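Local structure of HpcH/HpaI aldolase (Desulfitobacterium hafniense, 3QZ6) at residues S161-Q166 against Q207-G212; F92-V97 against E101-T106; K199-A204 against V226-Q231. The protein belongs to the HpcH/HpaI aldolase family and folds as a closed, eight-stranded beta/alpha barrel of the TIM type. One frame throughout, in Å; residues are numbered along the deposited sequence.

Contact 1 of 3, residues S161-Q166 against Q207-G212; sequences SILAVQ and QGVVKG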
loop_
_atom_site.group_PDB
_atom_site.type_symbol
_atom_site.label_atom_id
_atom_site.label_comp_id
_atom_site.label_asym_id
_atom_site.label_seq_id
_atom_site.Cartn_x
_atom_site.Cartn_y
_atom_site.Cartn_z
ATOM N N SER A 161 6.582 -8.508 -37.498
ATOM C CA SER A 161 6.324 -9.933 -37.375
ATOM C C SER A 161 5.664 -10.251 -36.026
ATOM O O SER A 161 4.730 -11.046 -35.936
ATOM C CB SER A 161 7.638 -10.703 -37.515
ATOM O OG SER A 161 7.424 -12.094 -37.416
ATOM N N ILE A 162 6.142 -9.621 -34.970
ATOM C CA ILE A 162 5.568 -9.886 -33.657
ATOM C C ILE A 162 4.116 -9.418 -33.582
ATOM O O ILE A 162 3.242 -10.159 -33.132
ATOM C CB ILE A 162 6.412 -9.254 -32.543
ATOM C CG1 ILE A 162 7.784 -9.933 -32.501
ATOM C CG2 ILE A 162 5.682 -9.353 -31.190
ATOM C CD1 ILE A 162 8.825 -9.235 -31.647
ATOM N N LEU A 163 3.854 -8.202 -34.051
ATOM C CA LEU A 163 2.522 -7.608 -33.925
ATOM C C LEU A 163 1.499 -8.086 -34.960
ATOM O O LEU A 163 0.312 -7.795 -34.829
ATOM C CB LEU A 163 2.605 -6.078 -33.936
ATOM C CG LEU A 163 3.483 -5.475 -32.838
ATOM C CD1 LEU A 163 3.385 -3.950 -32.848
ATOM C CD2 LEU A 163 3.081 -6.027 -31.481
ATOM N N ALA A 164 1.948 -8.814 -35.980
ATOM C CA ALA A 164 1.035 -9.325 -37.002
ATOM C C ALA A 164 0.332 -10.610 -36.566
ATOM O O ALA A 164 -0.614 -11.055 -37.208
ATOM C CB ALA A 164 1.778 -9.554 -38.336
ATOM N N VAL A 165 0.799 -11.217 -35.479
ATOM C CA VAL A 165 0.183 -12.443 -34.990
ATOM C C VAL A 165 -1.267 -12.172 -34.602
ATOM O O VAL A 165 -1.555 -11.230 -33.869
ATOM C CB VAL A 165 0.960 -13.043 -33.794
ATOM C CG1 VAL A 165 0.193 -14.196 -33.190
ATOM C CG2 VAL A 165 2.362 -13.511 -34.246
ATOM N N GLN A 166 -2.176 -12.991 -35.113
ATOM C CA GLN A 166 -3.593 -12.854 -34.803
ATOM C C GLN A 166 -3.842 -13.109 -33.312
ATOM O O GLN A 166 -3.360 -14.092 -32.746
ATOM C CB GLN A 166 -4.406 -13.829 -35.647
ATOM C CG GLN A 166 -5.905 -13.774 -35.400
ATOM C CD GLN A 166 -6.652 -14.861 -36.161
ATOM O OE1 GLN A 166 -6.722 -16.014 -35.721
ATOM N NE2 GLN A 166 -7.198 -14.503 -37.318
ATOM N N GLN A 207 -0.334 -2.678 -38.160
ATOM C CA GLN A 207 -0.925 -3.976 -37.855
ATOM C C GLN A 207 -2.274 -3.886 -37.145
ATOM O O GLN A 207 -2.880 -4.909 -36.838
ATOM C CB GLN A 207 0.037 -4.824 -37.010
ATOM C CG GLN A 207 1.428 -4.996 -37.617
ATOM C CD GLN A 207 1.385 -5.626 -39.001
ATOM O OE1 GLN A 207 0.508 -6.440 -39.296
ATOM N NE2 GLN A 207 2.321 -5.237 -39.860
ATOM N N GLY A 208 -2.731 -2.669 -36.862
ATOM C CA GLY A 208 -4.001 -2.483 -36.178
ATOM C C GLY A 208 -3.972 -2.935 -34.722
ATOM O O GLY A 208 -4.937 -3.503 -34.212
ATOM N N VAL A 209 -2.861 -2.657 -34.050
ATOM C CA VAL A 209 -2.648 -3.071 -32.662
ATOM C C VAL A 209 -2.697 -1.857 -31.721
ATOM O O VAL A 209 -2.181 -0.793 -32.042
ATOM C CB VAL A 209 -1.296 -3.819 -32.537
ATOM C CG1 VAL A 209 -0.861 -3.969 -31.084
ATOM C CG2 VAL A 209 -1.377 -5.185 -33.231
ATOM N N VAL A 210 -3.323 -2.014 -30.557
ATOM C CA VAL A 210 -3.429 -0.910 -29.612
ATOM C C VAL A 210 -2.056 -0.512 -29.069
ATOM O O VAL A 210 -1.212 -1.356 -28.784
ATOM C CB VAL A 210 -4.389 -1.249 -28.446
ATOM C CG1 VAL A 210 -4.285 -0.210 -27.337
ATOM C CG2 VAL A 210 -5.816 -1.356 -28.945
ATOM N N LYS A 211 -1.843 0.786 -28.928
ATOM C CA LYS A 211 -0.584 1.298 -28.418
ATOM C C LYS A 211 -0.666 1.541 -26.908
ATOM O O LYS A 211 -1.632 2.119 -26.417
ATOM C CB LYS A 211 -0.203 2.575 -29.178
ATOM C CG LYS A 211 0.219 2.288 -30.626
ATOM C CD LYS A 211 0.399 3.551 -31.461
ATOM C CE LYS A 211 -0.910 4.311 -31.610
ATOM N NZ LYS A 211 -0.873 5.195 -32.815
ATOM N N GLY A 212 0.338 1.064 -26.177
ATOM C CA GLY A 212 0.381 1.241 -24.734
ATOM C C GLY A 212 1.645 1.986 -24.360
ATOM O O GLY A 212 2.548 2.127 -25.182
#

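Contact 2 of 3, residues F92-V97 against E101-T106; sequences FMIPGV and ETMRET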
loop_
_atom_site.group_PDB
_atom_site.type_symbol
_atom_site.label_atom_id
_atom_site.label_comp_id
_atom_site.label_asym_id
_atom_site.label_seq_id
_atom_site.Cartn_x
_atom_site.Cartn_y
_atom_site.Cartn_z
ATOM N N PHE A 92 -3.154 -10.704 -20.101
ATOM C CA PHE A 92 -1.741 -10.740 -19.758
ATOM C C PHE A 92 -0.911 -9.633 -20.367
ATOM O O PHE A 92 -1.198 -9.139 -21.454
ATOM C CB PHE A 92 -1.153 -12.069 -20.235
ATOM C CG PHE A 92 -1.866 -13.258 -19.696
ATOM C CD1 PHE A 92 -1.717 -13.620 -18.365
ATOM C CD2 PHE A 92 -2.705 -14.003 -20.511
ATOM C CE1 PHE A 92 -2.399 -14.714 -17.854
ATOM C CE2 PHE A 92 -3.387 -15.093 -20.013
ATOM C CZ PHE A 92 -3.231 -15.458 -18.684
HETATM N N MSE A 93 0.146 -9.269 -19.655
HETATM C CA MSE A 93 1.262 -8.591 -20.280
HETATM C C MSE A 93 2.373 -9.627 -20.360
HETATM O O MSE A 93 2.813 -10.153 -19.334
HETATM C CB MSE A 93 1.710 -7.389 -19.454
HETATM C CG MSE A 93 2.921 -6.665 -20.045
HETATM SE SE MSE A 93 3.300 -4.965 -19.121
HETATM C CE MSE A 93 3.815 -5.689 -17.420
ATOM N N ILE A 94 2.789 -9.952 -21.579
ATOM C CA ILE A 94 3.838 -10.939 -21.798
ATOM C C ILE A 94 5.179 -10.212 -21.878
ATOM O O ILE A 94 5.382 -9.373 -22.756
ATOM C CB ILE A 94 3.608 -11.710 -23.123
ATOM C CG1 ILE A 94 2.183 -12.283 -23.173
ATOM C CG2 ILE A 94 4.643 -12.822 -23.281
ATOM C CD1 ILE A 94 1.887 -13.241 -22.013
ATOM N N PRO A 95 6.108 -10.531 -20.970
ATOM C CA PRO A 95 7.345 -9.738 -20.888
ATOM C C PRO A 95 8.396 -10.163 -21.907
ATOM O O PRO A 95 8.409 -11.324 -22.308
ATOM C CB PRO A 95 7.851 -10.040 -19.473
ATOM C CG PRO A 95 7.368 -11.458 -19.216
ATOM C CD PRO A 95 6.012 -11.542 -19.894
ATOM N N GLY A 96 9.257 -9.229 -22.310
ATOM C CA GLY A 96 10.383 -9.525 -23.176
ATOM C C GLY A 96 10.016 -10.310 -24.422
ATOM O O GLY A 96 10.664 -11.295 -24.746
ATOM N N VAL A 97 8.984 -9.876 -25.138
ATOM C CA VAL A 97 8.567 -10.620 -26.319
ATOM C C VAL A 97 9.576 -10.398 -27.431
ATOM O O VAL A 97 9.865 -9.260 -27.782
ATOM C CB VAL A 97 7.195 -10.177 -26.812
ATOM C CG1 VAL A 97 6.852 -10.921 -28.102
ATOM C CG2 VAL A 97 6.150 -10.442 -25.737
ATOM N N GLU A 101 6.644 -16.323 -32.543
ATOM C CA GLU A 101 6.338 -17.626 -31.967
ATOM C C GLU A 101 5.811 -17.504 -30.532
ATOM O O GLU A 101 4.880 -18.204 -30.144
ATOM C CB GLU A 101 7.548 -18.558 -32.030
ATOM C CG GLU A 101 7.276 -19.939 -31.431
ATOM C CD GLU A 101 6.012 -20.600 -31.991
ATOM O OE1 GLU A 101 5.794 -20.537 -33.226
ATOM O OE2 GLU A 101 5.235 -21.178 -31.190
ATOM N N THR A 102 6.405 -16.612 -29.747
ATOM C CA THR A 102 5.953 -16.406 -28.373
ATOM C C THR A 102 4.493 -15.962 -28.352
ATOM O O THR A 102 3.709 -16.410 -27.521
ATOM C CB THR A 102 6.823 -15.363 -27.662
ATOM O OG1 THR A 102 8.162 -15.864 -27.562
ATOM C CG2 THR A 102 6.289 -15.070 -26.267
HETATM N N MSE A 103 4.136 -15.070 -29.270
HETATM C CA MSE A 103 2.760 -14.604 -29.372
HETATM C C MSE A 103 1.827 -15.708 -29.866
HETATM O O MSE A 103 0.703 -15.845 -29.371
HETATM C CB MSE A 103 2.672 -13.390 -30.296
HETATM C CG MSE A 103 3.310 -12.135 -29.733
HETATM SE SE MSE A 103 2.518 -11.600 -28.010
HETATM C CE MSE A 103 3.747 -12.401 -26.871
ATOM N N ARG A 104 2.277 -16.492 -30.842
ATOM C CA ARG A 104 1.437 -17.587 -31.324
ATOM C C ARG A 104 1.120 -18.551 -30.188
ATOM O O ARG A 104 -0.014 -19.004 -30.045
ATOM C CB ARG A 104 2.085 -18.322 -32.502
ATOM C CG ARG A 104 1.989 -17.543 -33.817
ATOM C CD ARG A 104 2.333 -18.416 -35.021
ATOM N NE ARG A 104 3.766 -18.668 -35.114
ATOM C CZ ARG A 104 4.612 -17.904 -35.797
ATOM N NH1 ARG A 104 5.905 -18.205 -35.822
ATOM N NH2 ARG A 104 4.165 -16.835 -36.448
ATOM N N GLU A 105 2.125 -18.846 -29.369
ATOM C CA GLU A 105 1.950 -19.782 -28.268
ATOM C C GLU A 105 1.058 -19.191 -27.172
ATOM O O GLU A 105 0.223 -19.891 -26.600
ATOM C CB GLU A 105 3.310 -20.184 -27.705
ATOM C CG GLU A 105 3.235 -21.177 -26.564
ATOM C CD GLU A 105 2.759 -22.557 -27.001
ATOM O OE1 GLU A 105 2.533 -22.779 -28.217
ATOM O OE2 GLU A 105 2.613 -23.424 -26.115
ATOM N N THR A 106 1.229 -17.905 -26.880
ATOM C CA THR A 106 0.343 -17.235 -25.931
ATOM C C THR A 106 -1.114 -17.304 -26.393
ATOM O O THR A 106 -2.010 -17.676 -25.633
ATOM C CB THR A 106 0.716 -15.768 -25.733
ATOM O OG1 THR A 106 2.073 -15.677 -25.275
ATOM C CG2 THR A 106 -0.204 -15.143 -24.687
HETATM O O HOH W 1 9.949 -14.067 -26.648
#

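Contact 3 of 3, residues K199-A204 against V226-Q231; sequences KVYRAA and VERGAQ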
loop_
_atom_site.group_PDB
_atom_site.type_symbol
_atom_site.label_atom_id
_atom_site.label_comp_id
_atom_site.label_asym_id
_atom_site.label_seq_id
_atom_site.Cartn_x
_atom_site.Cartn_y
_atom_site.Cartn_z
ATOM N N LYS A 199 9.355 3.554 -33.557
ATOM C CA LYS A 199 9.385 2.454 -34.517
ATOM C C LYS A 199 8.292 1.454 -34.194
ATOM O O LYS A 199 7.603 0.965 -35.081
ATOM C CB LYS A 199 10.740 1.747 -34.521
ATOM C CG LYS A 199 11.828 2.476 -35.285
ATOM C CD LYS A 199 13.156 1.739 -35.191
ATOM C CE LYS A 199 14.260 2.513 -35.897
ATOM N NZ LYS A 199 15.593 1.909 -35.660
ATOM N N VAL A 200 8.130 1.145 -32.915
ATOM C CA VAL A 200 7.120 0.173 -32.528
ATOM C C VAL A 200 5.712 0.715 -32.762
ATOM O O VAL A 200 4.831 -0.002 -33.234
ATOM C CB VAL A 200 7.284 -0.263 -31.056
ATOM C CG1 VAL A 200 6.076 -1.113 -30.623
ATOM C CG2 VAL A 200 8.595 -1.024 -30.892
ATOM N N TYR A 201 5.497 1.983 -32.439
ATOM C CA TYR A 201 4.184 2.588 -32.656
ATOM C C TYR A 201 3.789 2.582 -34.148
ATOM O O TYR A 201 2.638 2.316 -34.501
ATOM C CB TYR A 201 4.147 4.010 -32.088
ATOM C CG TYR A 201 3.828 4.082 -30.600
ATOM C CD1 TYR A 201 3.744 2.937 -29.819
ATOM C CD2 TYR A 201 3.592 5.305 -29.991
ATOM C CE1 TYR A 201 3.439 3.014 -28.457
ATOM C CE2 TYR A 201 3.297 5.397 -28.640
ATOM C CZ TYR A 201 3.224 4.252 -27.877
ATOM O OH TYR A 201 2.914 4.369 -26.542
ATOM N N ARG A 202 4.743 2.859 -35.026
ATOM C CA ARG A 202 4.447 2.801 -36.461
ATOM C C ARG A 202 4.023 1.397 -36.886
ATOM O O ARG A 202 3.097 1.236 -37.680
ATOM C CB ARG A 202 5.641 3.269 -37.285
ATOM C CG ARG A 202 5.851 4.768 -37.243
ATOM C CD ARG A 202 7.044 5.162 -38.088
ATOM N NE ARG A 202 7.947 6.022 -37.341
ATOM C CZ ARG A 202 9.229 5.750 -37.151
ATOM N NH1 ARG A 202 9.744 4.655 -37.674
ATOM N NH2 ARG A 202 9.992 6.577 -36.448
ATOM N N ALA A 203 4.688 0.378 -36.347
ATOM C CA ALA A 203 4.300 -0.996 -36.651
ATOM C C ALA A 203 2.925 -1.326 -36.076
ATOM O O ALA A 203 2.116 -2.007 -36.714
ATOM C CB ALA A 203 5.352 -1.986 -36.143
ATOM N N ALA A 204 2.655 -0.850 -34.864
ATOM C CA ALA A 204 1.348 -1.067 -34.262
ATOM C C ALA A 204 0.247 -0.482 -35.160
ATOM O O ALA A 204 -0.799 -1.102 -35.376
ATOM C CB ALA A 204 1.295 -0.448 -32.859
ATOM N N VAL A 226 -0.155 9.868 -25.068
ATOM C CA VAL A 226 -1.527 10.272 -25.357
ATOM C C VAL A 226 -1.607 11.037 -26.686
ATOM O O VAL A 226 -2.503 10.792 -27.501
ATOM C CB VAL A 226 -2.120 11.093 -24.194
ATOM C CG1 VAL A 226 -3.424 11.769 -24.610
ATOM C CG2 VAL A 226 -2.336 10.183 -22.966
ATOM N N GLU A 227 -0.655 11.940 -26.913
ATOM C CA GLU A 227 -0.549 12.651 -28.199
ATOM C C GLU A 227 -0.505 11.684 -29.379
ATOM O O GLU A 227 -0.996 11.984 -30.472
ATOM C CB GLU A 227 0.739 13.478 -28.249
ATOM C CG GLU A 227 0.668 14.850 -27.627
ATOM C CD GLU A 227 1.967 15.621 -27.805
ATOM O OE1 GLU A 227 3.010 14.986 -28.090
ATOM O OE2 GLU A 227 1.942 16.861 -27.664
ATOM N N ARG A 228 0.108 10.528 -29.159
ATOM C CA ARG A 228 0.343 9.588 -30.243
ATOM C C ARG A 228 -0.724 8.495 -30.344
ATOM O O ARG A 228 -0.562 7.531 -31.081
ATOM C CB ARG A 228 1.752 9.007 -30.123
ATOM C CG ARG A 228 2.821 10.033 -30.492
ATOM C CD ARG A 228 4.204 9.653 -30.003
ATOM N NE ARG A 228 5.178 10.658 -30.423
ATOM C CZ ARG A 228 5.280 11.871 -29.887
ATOM N NH1 ARG A 228 4.466 12.238 -28.902
ATOM N NH2 ARG A 228 6.192 12.725 -30.341
ATOM N N GLY A 229 -1.822 8.665 -29.614
ATOM C CA GLY A 229 -2.972 7.789 -29.758
ATOM C C GLY A 229 -2.904 6.519 -28.923
ATOM O O GLY A 229 -3.654 5.577 -29.151
ATOM N N ALA A 230 -1.993 6.485 -27.961
ATOM C CA ALA A 230 -1.893 5.334 -27.063
ATOM C C ALA A 230 -3.140 5.248 -26.184
ATOM O O ALA A 230 -3.476 6.210 -25.498
ATOM C CB ALA A 230 -0.662 5.467 -26.202
ATOM N N GLN A 231 -3.823 4.104 -26.199
ATOM C CA GLN A 231 -4.997 3.917 -25.343
ATOM C C GLN A 231 -4.685 3.200 -24.023
ATOM O O GLN A 231 -5.389 3.395 -23.023
ATOM C CB GLN A 231 -6.086 3.133 -26.069
ATOM C CG GLN A 231 -6.653 3.778 -27.313
ATOM C CD GLN A 231 -7.644 2.857 -28.001
ATOM O OE1 GLN A 231 -7.327 2.232 -29.013
ATOM N NE2 GLN A 231 -8.849 2.747 -27.434
#

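Contact 1 of 3, residues S161-Q166 against Q207-G212
Q207 leans along the end of helix 159-163 and meets L163 and A164 with almost the whole length of its side chain. Its CB lies 3.7 Å from the carbonyl oxygen of L163, and its CG rests 4.0 Å from L163 CB. With CG anti to the carbonyl carbon (chi1 -54°) and a further bend at chi2 (-58°), the chain folds round so that its amide passes beside A164. There CD is 4.0 Å from A164 CB, while OE1 comes within 3.5 Å of the same methyl, a van der Waals contact and not a polar one. At the tip NE2 turns to D160, one turn earlier on the same helix, and gives a hydrogen bond to its OD1, which fixes the rotation of the amide.

V209 completes the contact. Its CG2 branch rests against L163 from one side, 3.5 Å from the carbonyl O of L163 and 4.1 Å from L163 CB. The turn that brings V209 here is a Schellman motif: G208, at positive phi, ends helix 191-207 and redirects the chain into strand 210-215. No hydrogen bond joins the two segments, and the 186 Å² they bury comes mostly from L163, Q207 and V209.

L163 also packs on A204 of helix 191-207 and on V171 of strand 170-173. I162, on another side of its helix, reaches M103 of helix 100-110. The short helix 159-163 therefore covers the barrel wall close to the place where helix 191-207 gives way to strand 210-215.

Contact 2 of 3, residues F92-V97 against E101-T106
The carbonyl oxygen of T102, whose side chain touches I94, is gripped twice by T106: the backbone N bonds to it at 3.0 Å as part of the helix, and T106 OG1 adds a second bond at 2.9 Å. The two donors arrive from opposite faces of the carbonyl plane, the hydroxyl tilted 33° from it. Because OG1 lies anti to the carbonyl carbon of its own residue (chi1 -58°), it can fold back onto the preceding turn while the T106 methyl CG2 is left to meet the strand.

That methyl faces CD1 of I94 tip to tip at 3.9 Å. The other branch of I94, CG2, slides past T102, whose CG2 it approaches to 4.1 Å, and past the bent chain of M103, a selenomethionine. M103 starts from the flank of the helix, yet its terminal CE comes back to the strand side, 3.7 Å from I94 CG2. It also crosses V97 at about a right angle; the very close approach of CE to V97 CG2 there is doubtful in detail. Beyond the apolar patch, T102 OG1 holds a water at 2.7 Å, which bonds weakly to G96 O.

Strand 91-94 and helix 100-110 form one strand-helix step of the barrel, their local axes running nearly antiparallel at 156°. A148 of the next strand and I162 of helix 159-163 further cover V97 and M103. No direct hydrogen bond ties strand to helix: their union is apolar, and the threonine hydroxyl that enters it is satisfied within its own helix.

Contact 3 of 3, residues K199-A204 against V226-Q231
Y201 reaches from helix 191-207 to the turn after helix 223-227, touching R228 and A230. Its ring meets them obliquely: CD2 is 4.1 Å from R228 CB, and farther along, the phenolic OH lies 3.8 Å from the methyl CB of A230. Only the root of R228 takes part in this packing. Its chain, extended from CG to NE, crosses the tyrosine at about a right angle and carries the guanidinium away from the ring, the two planes standing 41° apart.

The next shell fixes both partners. Y201 OH donates a hydrogen bond to the carbonyl oxygen of G212, so the tyrosine is pinned at its tip to strand 210-215. The guanidinium of R228 bonds to W224 O, forms a salt bridge with E198 and makes a cation-pi contact with the W224 side chain; a weak bond from NH1 to E227 OE1, at 3.2 Å, adds another carboxylate.

Behind these groups stands the helix end itself. G229, with positive phi, closes a Schellman motif in which its own N bonds to V226 O at 3.1 Å and A230 N to A225 O, and the turn thereby sets R228 and A230 along the tyrosine. K211 NZ grips R228 O from the neighbouring strand.

Between the two segments, then, the contact is van der Waals alone. Y201 OH is bound to G212, outside the two segments, and R228 turns its guanidinium to W224 and E198, also outside them, and weakly to E227 next to it in its own segment; the two carboxylates would probably stabilise its positive charge.

Overall arrangement
From the N terminus, contact 2 comes first and closes a tight connection, with just three residues between strand segment 92-97 and helix segment 101-106. Contact 1 opens later, at 161-166, and spans 40 residues before closing at 207-212. Contact 3 begins within that span, at 199-204, and ends beyond it, at 226-231, so contacts 1 and 3 cross while contact 2 precedes both. Contacts 1 and 2 meet where I162 CG2 packs on V97 CG1 at 3.7 Å. Contacts 1 and 3 share the passage from helix 191-207 into strand 210-215, where V209 N probably bonds to A204 O. Contacts 2 and 3 do not touch; contact 1 bridges them along the barrel's outer layer.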